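Local atomic coordinates of Lpg0393 helical bundle domain-containing protein (Legionella pneumophila subsp. pneumophila str. Philadelphia 1, PDB entry 4R0G), a protein that probably acts as a guanine-nucleotide exchange factor for the small GTPases Rab5, Rab21 and Rab22 and carries a VPS9-like and a helical bundle domain. Residues A[196-199]-A[200-204]; A[218-221]-A[222-225]; A[224-227]-A[228-232]. One frame throughout, in Å; residues are numbered along the deposited sequence.

Interaction 1. Residues A[196-199]-A[200-204]; sequences RISL and VVRLA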
loop_
_atom_site.group_PDB
_atom_site.type_symbol
_atom_site.label_atom_id
_atom_site.label_comp_id
_atom_site.label_asym_id
_atom_site.label_seq_id
_atom_site.Cartn_x
_atom_site.Cartn_y
_atom_site.Cartn_z
ATOM N N ARG A 196 4.077 -21.217 17.252
ATOM C CA ARG A 196 3.521 -19.867 17.184
ATOM C C ARG A 196 3.397 -19.391 15.737
ATOM O O ARG A 196 2.448 -18.698 15.369
ATOM C CB ARG A 196 4.400 -18.914 17.988
ATOM C CG ARG A 196 3.629 -17.895 18.783
ATOM C CD ARG A 196 4.460 -17.362 19.903
ATOM N NE ARG A 196 5.794 -17.030 19.436
ATOM C CZ ARG A 196 6.872 -17.121 20.196
ATOM N NH1 ARG A 196 8.064 -16.799 19.717
ATOM N NH2 ARG A 196 6.747 -17.536 21.444
ATOM N N ILE A 197 4.370 -19.758 14.914
ATOM C CA ILE A 197 4.260 -19.510 13.482
ATOM C C ILE A 197 3.040 -20.226 12.926
ATOM O O ILE A 197 2.214 -19.615 12.232
ATOM C CB ILE A 197 5.497 -19.984 12.723
ATOM C CG1 ILE A 197 6.619 -18.982 12.880
ATOM C CG2 ILE A 197 5.192 -20.115 11.243
ATOM C CD1 ILE A 197 7.844 -19.436 12.247
ATOM N N SER A 198 2.935 -21.515 13.250
ATOM C CA SER A 198 1.796 -22.322 12.840
ATOM C C SER A 198 0.459 -21.665 13.171
ATOM O O SER A 198 -0.510 -21.789 12.419
ATOM C CB SER A 198 1.870 -23.701 13.488
ATOM O OG SER A 198 0.741 -24.477 13.122
ATOM N N LEU A 199 0.412 -20.958 14.295
ATOM C CA LEU A 199 -0.797 -20.249 14.701
ATOM C C LEU A 199 -1.087 -19.041 13.820
ATOM O O LEU A 199 -2.227 -18.801 13.482
ATOM C CB LEU A 199 -0.687 -19.800 16.149
ATOM C CG LEU A 199 -1.043 -20.823 17.213
ATOM C CD1 LEU A 199 -0.429 -20.418 18.539
ATOM C CD2 LEU A 199 -2.529 -20.885 17.330
ATOM N N VAL A 200 -0.057 -18.289 13.444
ATOM C CA VAL A 200 -0.252 -17.082 12.649
ATOM C C VAL A 200 -0.703 -17.433 11.234
ATOM O O VAL A 200 -1.598 -16.794 10.660
ATOM C CB VAL A 200 1.030 -16.214 12.607
ATOM C CG1 VAL A 200 0.801 -14.980 11.768
ATOM C CG2 VAL A 200 1.442 -15.817 14.017
ATOM N N VAL A 201 -0.081 -18.468 10.688
ATOM C CA VAL A 201 -0.426 -18.977 9.370
ATOM C C VAL A 201 -1.898 -19.353 9.291
ATOM O O VAL A 201 -2.587 -19.048 8.310
ATOM C CB VAL A 201 0.451 -20.193 9.026
ATOM C CG1 VAL A 201 0.008 -20.799 7.729
ATOM C CG2 VAL A 201 1.901 -19.761 8.958
ATOM N N ARG A 202 -2.385 -20.007 10.333
ATOM C CA ARG A 202 -3.759 -20.466 10.322
ATOM C C ARG A 202 -4.686 -19.289 10.510
ATOM O O ARG A 202 -5.730 -19.223 9.893
ATOM C CB ARG A 202 -3.984 -21.553 11.381
ATOM C CG ARG A 202 -3.310 -22.853 11.006
ATOM C CD ARG A 202 -2.926 -23.650 12.211
ATOM N NE ARG A 202 -4.027 -23.709 13.158
ATOM C CZ ARG A 202 -3.862 -23.771 14.473
ATOM N NH1 ARG A 202 -2.630 -23.796 14.974
ATOM N NH2 ARG A 202 -4.931 -23.802 15.266
ATOM N N LEU A 203 -4.293 -18.358 11.366
ATOM C CA LEU A 203 -5.013 -17.102 11.508
ATOM C C LEU A 203 -5.075 -16.369 10.157
ATOM O O LEU A 203 -6.142 -15.923 9.735
ATOM C CB LEU A 203 -4.366 -16.227 12.579
ATOM C CG LEU A 203 -4.906 -14.791 12.631
ATOM C CD1 LEU A 203 -6.313 -14.735 13.206
ATOM C CD2 LEU A 203 -3.917 -13.851 13.399
ATOM N N ALA A 204 -3.934 -16.274 9.480
ATOM C CA ALA A 204 -3.886 -15.682 8.152
ATOM C C ALA A 204 -4.871 -16.390 7.208
ATOM O O ALA A 204 -5.643 -15.731 6.479
ATOM C CB ALA A 204 -2.505 -15.758 7.613
#
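The guanidinium of Arg-202 meets Leu-199 and Ser-198 obliquely. NH1 of Arg-202 approaches CD2 of Leu-199 to 3.7 Å, a van der Waals contact in which the two side chains slant past each other. With CG beside the backbone N and anti to the carbonyl carbon (chi1 -71°), the arginine chain is carried back toward the N-terminal end of the helix; the bend at chi3 (47°) then helps turn the guanidinium so that NH1 comes toward Leu-199. Nearer its root the same side chain touches with its methylenes: CD of Arg-202 lies 3.9 Å from OG of Ser-198, while CG and CD pass beside the Ser-198 carbonyl oxygen. On a different face of the helix, the CG2 methyls of Ile-197 and Val-201 meet at 4.0 Å. Both residues also touch helix 155-183, Ile-197 through Leu-182 and Val-201 through Leu-179. Leu-199 touches Lys-227 of helix 215-229, and Leu-203 reaches both Tyr-224 there and Ile-175 of helix 155-183; helix 193-208 thus packs against two partners, as expected of a member of a helical bundle. The helical backbone is documented by i to i+4 hydrogen bonds. Val-201 N donates to Ile-197 O at 3.0 Å and almost straight (174°), Leu-203 N reaches Leu-199 O at 3.0 Å, and Arg-202 N to Ser-198 O is weak at 3.3 Å. Val-200 N has a main acceptor in Arg-196 O and a weak second one in Ile-197 O. The buried side chain of Arg-196 leaves this turn altogether: NH2 bonds to Met-231 O, and NH1 forms salt bridges with Glu-237 and Asp-190.

Interaction 2. Residues A[218-221]-A[222-225]; sequences HDEI and AVYV
Glu-220 and Tyr-224 touch across one helical turn. OE1 of Glu-220 stands 3.5 Å from CE2 of Tyr-224 in an oblique approach, with the carboxylate and ring planes nearly perpendicular at 80°. The bend at chi2 (-62°) folds the end of Glu-220 back toward the next turn, although its first bond leads away from it. The other carboxylate oxygen, OE2, is 4.1 Å from CG2 of Val-223, so the two carboxylate oxygens touch two successive residues. Tyr-224 is in addition engaged in a cation-pi interaction with Lys-227.

Apolar contact is represented by Ile-221 and Val-225, whose CG2 methyls are 4.1 Å apart as the side chains slant across each other. Both residues are buried and both also touch Ile-244, which places this strip of the helix against helix 235-244.

Backbone hydrogen bonds make up the third group. Val-225 N to Ile-221 O is 2.8 Å and practically linear at 176°; Tyr-224 N to Glu-220 O and Ala-222 N to His-218 O are each 3.0 Å. Val-223 N donates to Asp-219 O and, weakly, to Glu-220 O, so its single N-H is shared between an i-4 and an i-3 acceptor.

With Tyr-224 lying against Leu-199, Arg-202 and Leu-203 of helix 193-208, and Ile-221 and Val-225 facing helix 235-244, the segment shows the two-sided packing of an alpha-helix inside an all-helical bundle.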
loop_
_atom_site.group_PDB
_atom_site.type_symbol
_atom_site.label_atom_id
_atom_site.label_comp_id
_atom_site.label_asym_id
_atom_site.label_seq_id
_atom_site.Cartn_x
_atom_site.Cartn_y
_atom_site.Cartn_z
ATOM N N HIS A 218 -14.368 -11.734 15.098
ATOM C CA HIS A 218 -13.786 -11.229 16.319
ATOM C C HIS A 218 -13.527 -12.378 17.293
ATOM O O HIS A 218 -12.460 -12.493 17.866
ATOM C CB HIS A 218 -14.695 -10.157 16.908
ATOM C CG HIS A 218 -14.541 -8.829 16.245
ATOM N ND1 HIS A 218 -13.418 -8.040 16.409
ATOM C CD2 HIS A 218 -15.355 -8.152 15.392
ATOM C CE1 HIS A 218 -13.555 -6.934 15.700
ATOM N NE2 HIS A 218 -14.714 -6.982 15.069
ATOM N N ASP A 219 -14.486 -13.267 17.435
ATOM C CA ASP A 219 -14.273 -14.381 18.320
ATOM C C ASP A 219 -13.162 -15.351 17.864
ATOM O O ASP A 219 -12.350 -15.729 18.706
ATOM C CB ASP A 219 -15.594 -15.109 18.643
ATOM C CG ASP A 219 -16.712 -14.154 19.098
ATOM O OD1 ASP A 219 -16.397 -13.019 19.527
ATOM O OD2 ASP A 219 -17.910 -14.543 19.008
ATOM N N GLU A 220 -13.098 -15.756 16.582
ATOM C CA GLU A 220 -11.981 -16.639 16.146
ATOM C C GLU A 220 -10.627 -15.949 16.304
ATOM O O GLU A 220 -9.700 -16.528 16.884
ATOM C CB GLU A 220 -12.124 -17.163 14.707
ATOM C CG GLU A 220 -12.671 -18.597 14.558
ATOM C CD GLU A 220 -11.806 -19.716 15.192
ATOM O OE1 GLU A 220 -10.744 -20.046 14.628
ATOM O OE2 GLU A 220 -12.207 -20.301 16.233
ATOM N N ILE A 221 -10.525 -14.715 15.793
ATOM C CA ILE A 221 -9.314 -13.927 15.932
ATOM C C ILE A 221 -8.840 -13.930 17.382
ATOM O O ILE A 221 -7.670 -14.216 17.676
ATOM C CB ILE A 221 -9.522 -12.481 15.466
ATOM C CG1 ILE A 221 -9.851 -12.475 13.981
ATOM C CG2 ILE A 221 -8.266 -11.648 15.742
ATOM C CD1 ILE A 221 -9.654 -11.159 13.299
ATOM N N ALA A 222 -9.759 -13.624 18.289
ATOM C CA ALA A 222 -9.465 -13.676 19.710
ATOM C C ALA A 222 -8.931 -15.057 20.140
ATOM O O ALA A 222 -8.013 -15.129 20.949
ATOM C CB ALA A 222 -10.672 -13.288 20.498
ATOM N N VAL A 223 -9.466 -16.143 19.586
ATOM C CA VAL A 223 -9.004 -17.482 19.976
ATOM C C VAL A 223 -7.529 -17.707 19.586
ATOM O O VAL A 223 -6.734 -18.266 20.377
ATOM C CB VAL A 223 -9.893 -18.640 19.402
ATOM C CG1 VAL A 223 -9.379 -19.965 19.900
ATOM C CG2 VAL A 223 -11.324 -18.482 19.798
ATOM N N TYR A 224 -7.177 -17.266 18.372
ATOM C CA TYR A 224 -5.796 -17.316 17.911
ATOM C C TYR A 224 -4.911 -16.416 18.754
ATOM O O TYR A 224 -3.858 -16.843 19.249
ATOM C CB TYR A 224 -5.682 -16.908 16.433
ATOM C CG TYR A 224 -6.079 -18.001 15.454
ATOM C CD1 TYR A 224 -5.298 -19.123 15.297
ATOM C CD2 TYR A 224 -7.224 -17.893 14.679
ATOM C CE1 TYR A 224 -5.647 -20.124 14.411
ATOM C CE2 TYR A 224 -7.581 -18.882 13.789
ATOM C CZ TYR A 224 -6.782 -20.002 13.654
ATOM O OH TYR A 224 -7.112 -21.024 12.779
ATOM N N VAL A 225 -5.308 -15.157 18.909
ATOM C CA VAL A 225 -4.470 -14.235 19.678
ATOM C C VAL A 225 -4.280 -14.744 21.104
ATOM O O VAL A 225 -3.206 -14.624 21.688
ATOM C CB VAL A 225 -5.051 -12.815 19.704
ATOM C CG1 VAL A 225 -4.219 -11.925 20.596
ATOM C CG2 VAL A 225 -5.102 -12.255 18.316
#

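Interaction 3. Residues A[224-227]-A[228-232]; sequences YVKK and LWEMQ
Val-225 and Trp-229 lie side by side and point the same way, with CG1 of Val-225 at 3.8 Å from CD1 and 4.0 Å from NE1 of the indole. The methyl therefore meets the five-membered part of the ring. Val-225 holds CG1 opposite its backbone N (chi1 175°), beside the carbonyl carbon, and this aims the methyl along the helix toward Trp-229. A different relation holds between Lys-226 and Glu-230, which slant across each other: CE of the extended Lys-226 comes to 3.6 Å from OE1 of Glu-230, but NZ remains 4.7 Å from that oxygen. The opposite charges are thus near each other, without their charged atoms being in contact. Leu-228, itself buried, places CG and CD1 beside the carbonyl oxygen of Tyr-224.

Leu-228 touches Leu-241 and Trp-229 touches both Leu-241 and Glu-238, so this last part of helix 215-229 packs on helix 235-244 of the helical bundle. The i to i+4 hydrogen bonds continue with Leu-228 N to Tyr-224 O (2.9 Å, 177°), Trp-229 N to Val-225 O (3.0 Å) and Glu-230 N to Lys-226 O (3.1 Å). A type I beta turn spans Trp-229 to Gln-232, joined by Gln-232 N to Trp-229 O at 3.2 Å, and Gln-232 leaves helical geometry with a positive phi of 60°.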
loop_
_atom_site.group_PDB
_atom_site.type_symbol
_atom_site.label_atom_id
_atom_site.label_comp_id
_atom_site.label_asym_id
_atom_site.label_seq_id
_atom_site.Cartn_x
_atom_site.Cartn_y
_atom_site.Cartn_z
ATOM N N TYR A 224 -7.177 -17.266 18.372
ATOM C CA TYR A 224 -5.796 -17.316 17.911
ATOM C C TYR A 224 -4.911 -16.416 18.754
ATOM O O TYR A 224 -3.858 -16.843 19.249
ATOM C CB TYR A 224 -5.682 -16.908 16.433
ATOM C CG TYR A 224 -6.079 -18.001 15.454
ATOM C CD1 TYR A 224 -5.298 -19.123 15.297
ATOM C CD2 TYR A 224 -7.224 -17.893 14.679
ATOM C CE1 TYR A 224 -5.647 -20.124 14.411
ATOM C CE2 TYR A 224 -7.581 -18.882 13.789
ATOM C CZ TYR A 224 -6.782 -20.002 13.654
ATOM O OH TYR A 224 -7.112 -21.024 12.779
ATOM N N VAL A 225 -5.308 -15.157 18.909
ATOM C CA VAL A 225 -4.470 -14.235 19.678
ATOM C C VAL A 225 -4.280 -14.744 21.104
ATOM O O VAL A 225 -3.206 -14.624 21.688
ATOM C CB VAL A 225 -5.051 -12.815 19.704
ATOM C CG1 VAL A 225 -4.219 -11.925 20.596
ATOM C CG2 VAL A 225 -5.102 -12.255 18.316
ATOM N N LYS A 226 -5.326 -15.343 21.651
ATOM C CA LYS A 226 -5.192 -15.901 22.974
ATOM C C LYS A 226 -4.120 -16.984 22.997
ATOM O O LYS A 226 -3.171 -16.853 23.755
ATOM C CB LYS A 226 -6.512 -16.410 23.509
ATOM C CG LYS A 226 -6.366 -16.927 24.929
ATOM C CD LYS A 226 -7.658 -17.550 25.408
ATOM C CE LYS A 226 -7.414 -18.568 26.485
ATOM N NZ LYS A 226 -8.732 -18.865 27.064
ATOM N N LYS A 227 -4.250 -18.008 22.147
ATOM C CA LYS A 227 -3.253 -19.100 22.054
ATOM C C LYS A 227 -1.833 -18.583 21.856
ATOM O O LYS A 227 -0.897 -19.080 22.502
ATOM C CB LYS A 227 -3.569 -20.121 20.937
ATOM C CG LYS A 227 -4.914 -20.882 21.027
ATOM C CD LYS A 227 -5.113 -21.817 19.777
ATOM C CE LYS A 227 -6.559 -22.367 19.578
ATOM N NZ LYS A 227 -6.903 -22.460 18.102
ATOM N N LEU A 228 -1.674 -17.598 20.971
ATOM C CA LEU A 228 -0.377 -16.906 20.810
ATOM C C LEU A 228 0.198 -16.316 22.116
ATOM O O LEU A 228 1.376 -16.476 22.396
ATOM C CB LEU A 228 -0.455 -15.813 19.727
ATOM C CG LEU A 228 -0.741 -16.352 18.331
ATOM C CD1 LEU A 228 -1.547 -15.380 17.500
ATOM C CD2 LEU A 228 0.580 -16.617 17.686
ATOM N N TRP A 229 -0.623 -15.637 22.910
ATOM C CA TRP A 229 -0.148 -15.130 24.187
ATOM C C TRP A 229 0.355 -16.269 25.067
ATOM O O TRP A 229 1.386 -16.163 25.757
ATOM C CB TRP A 229 -1.227 -14.327 24.911
ATOM C CG TRP A 229 -1.231 -12.866 24.520
ATOM C CD1 TRP A 229 -2.191 -12.211 23.801
ATOM C CD2 TRP A 229 -0.213 -11.898 24.798
ATOM N NE1 TRP A 229 -1.841 -10.896 23.625
ATOM C CE2 TRP A 229 -0.632 -10.674 24.227
ATOM C CE3 TRP A 229 1.013 -11.943 25.476
ATOM C CZ2 TRP A 229 0.124 -9.506 24.318
ATOM C CZ3 TRP A 229 1.766 -10.779 25.567
ATOM C CH2 TRP A 229 1.317 -9.576 24.988
ATOM N N GLU A 230 -0.344 -17.387 25.010
ATOM C CA GLU A 230 0.044 -18.508 25.849
ATOM C C GLU A 230 1.293 -19.217 25.339
ATOM O O GLU A 230 1.847 -20.076 26.019
ATOM C CB GLU A 230 -1.146 -19.439 26.095
ATOM C CG GLU A 230 -2.340 -18.638 26.637
ATOM C CD GLU A 230 -3.431 -19.478 27.288
ATOM O OE1 GLU A 230 -4.204 -20.137 26.540
ATOM O OE2 GLU A 230 -3.518 -19.453 28.545
ATOM N N MET A 231 1.758 -18.810 24.165
ATOM C CA MET A 231 2.950 -19.402 23.572
ATOM C C MET A 231 4.210 -18.617 23.927
ATOM O O MET A 231 5.305 -18.937 23.455
ATOM C CB MET A 231 2.800 -19.543 22.058
ATOM C CG MET A 231 1.810 -20.634 21.646
ATOM S SD MET A 231 2.284 -22.262 22.288
ATOM C CE MET A 231 1.119 -22.502 23.641
ATOM N N GLN A 232 4.048 -17.605 24.778
ATOM C CA GLN A 232 5.169 -16.810 25.289
ATOM C C GLN A 232 5.967 -16.112 24.195
ATOM O O GLN A 232 7.134 -16.427 23.978
ATOM C CB GLN A 232 6.114 -17.686 26.110
ATOM C CG GLN A 232 5.447 -18.495 27.216
ATOM C CD GLN A 232 6.454 -19.010 28.231
ATOM O OE1 GLN A 232 7.493 -19.577 27.864
ATOM N NE2 GLN A 232 6.171 -18.780 29.517
#

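How the interactions relate
All three interactions lie in the helical bundle domain, on two helices that are consecutive in the chain. Interaction 1 comes first, on helix 193-208; interactions 2 and 3 follow on helix 215-229, overlapping at Tyr-224 and Val-225. Centres of interactions 1 and 2 are about 12 Å apart, and those of interaction 3 from either of the others about 10 Å. Tyr-224 is one of the points where the helices meet: its OH is 3.5 Å from CB of Arg-202 and its CD2 3.6 Å from CD1 of Leu-203. With Arg-196 reaching the turn at 229-232, the three contacts belong to two packed helices of the bundle, fixed to each other at several levels.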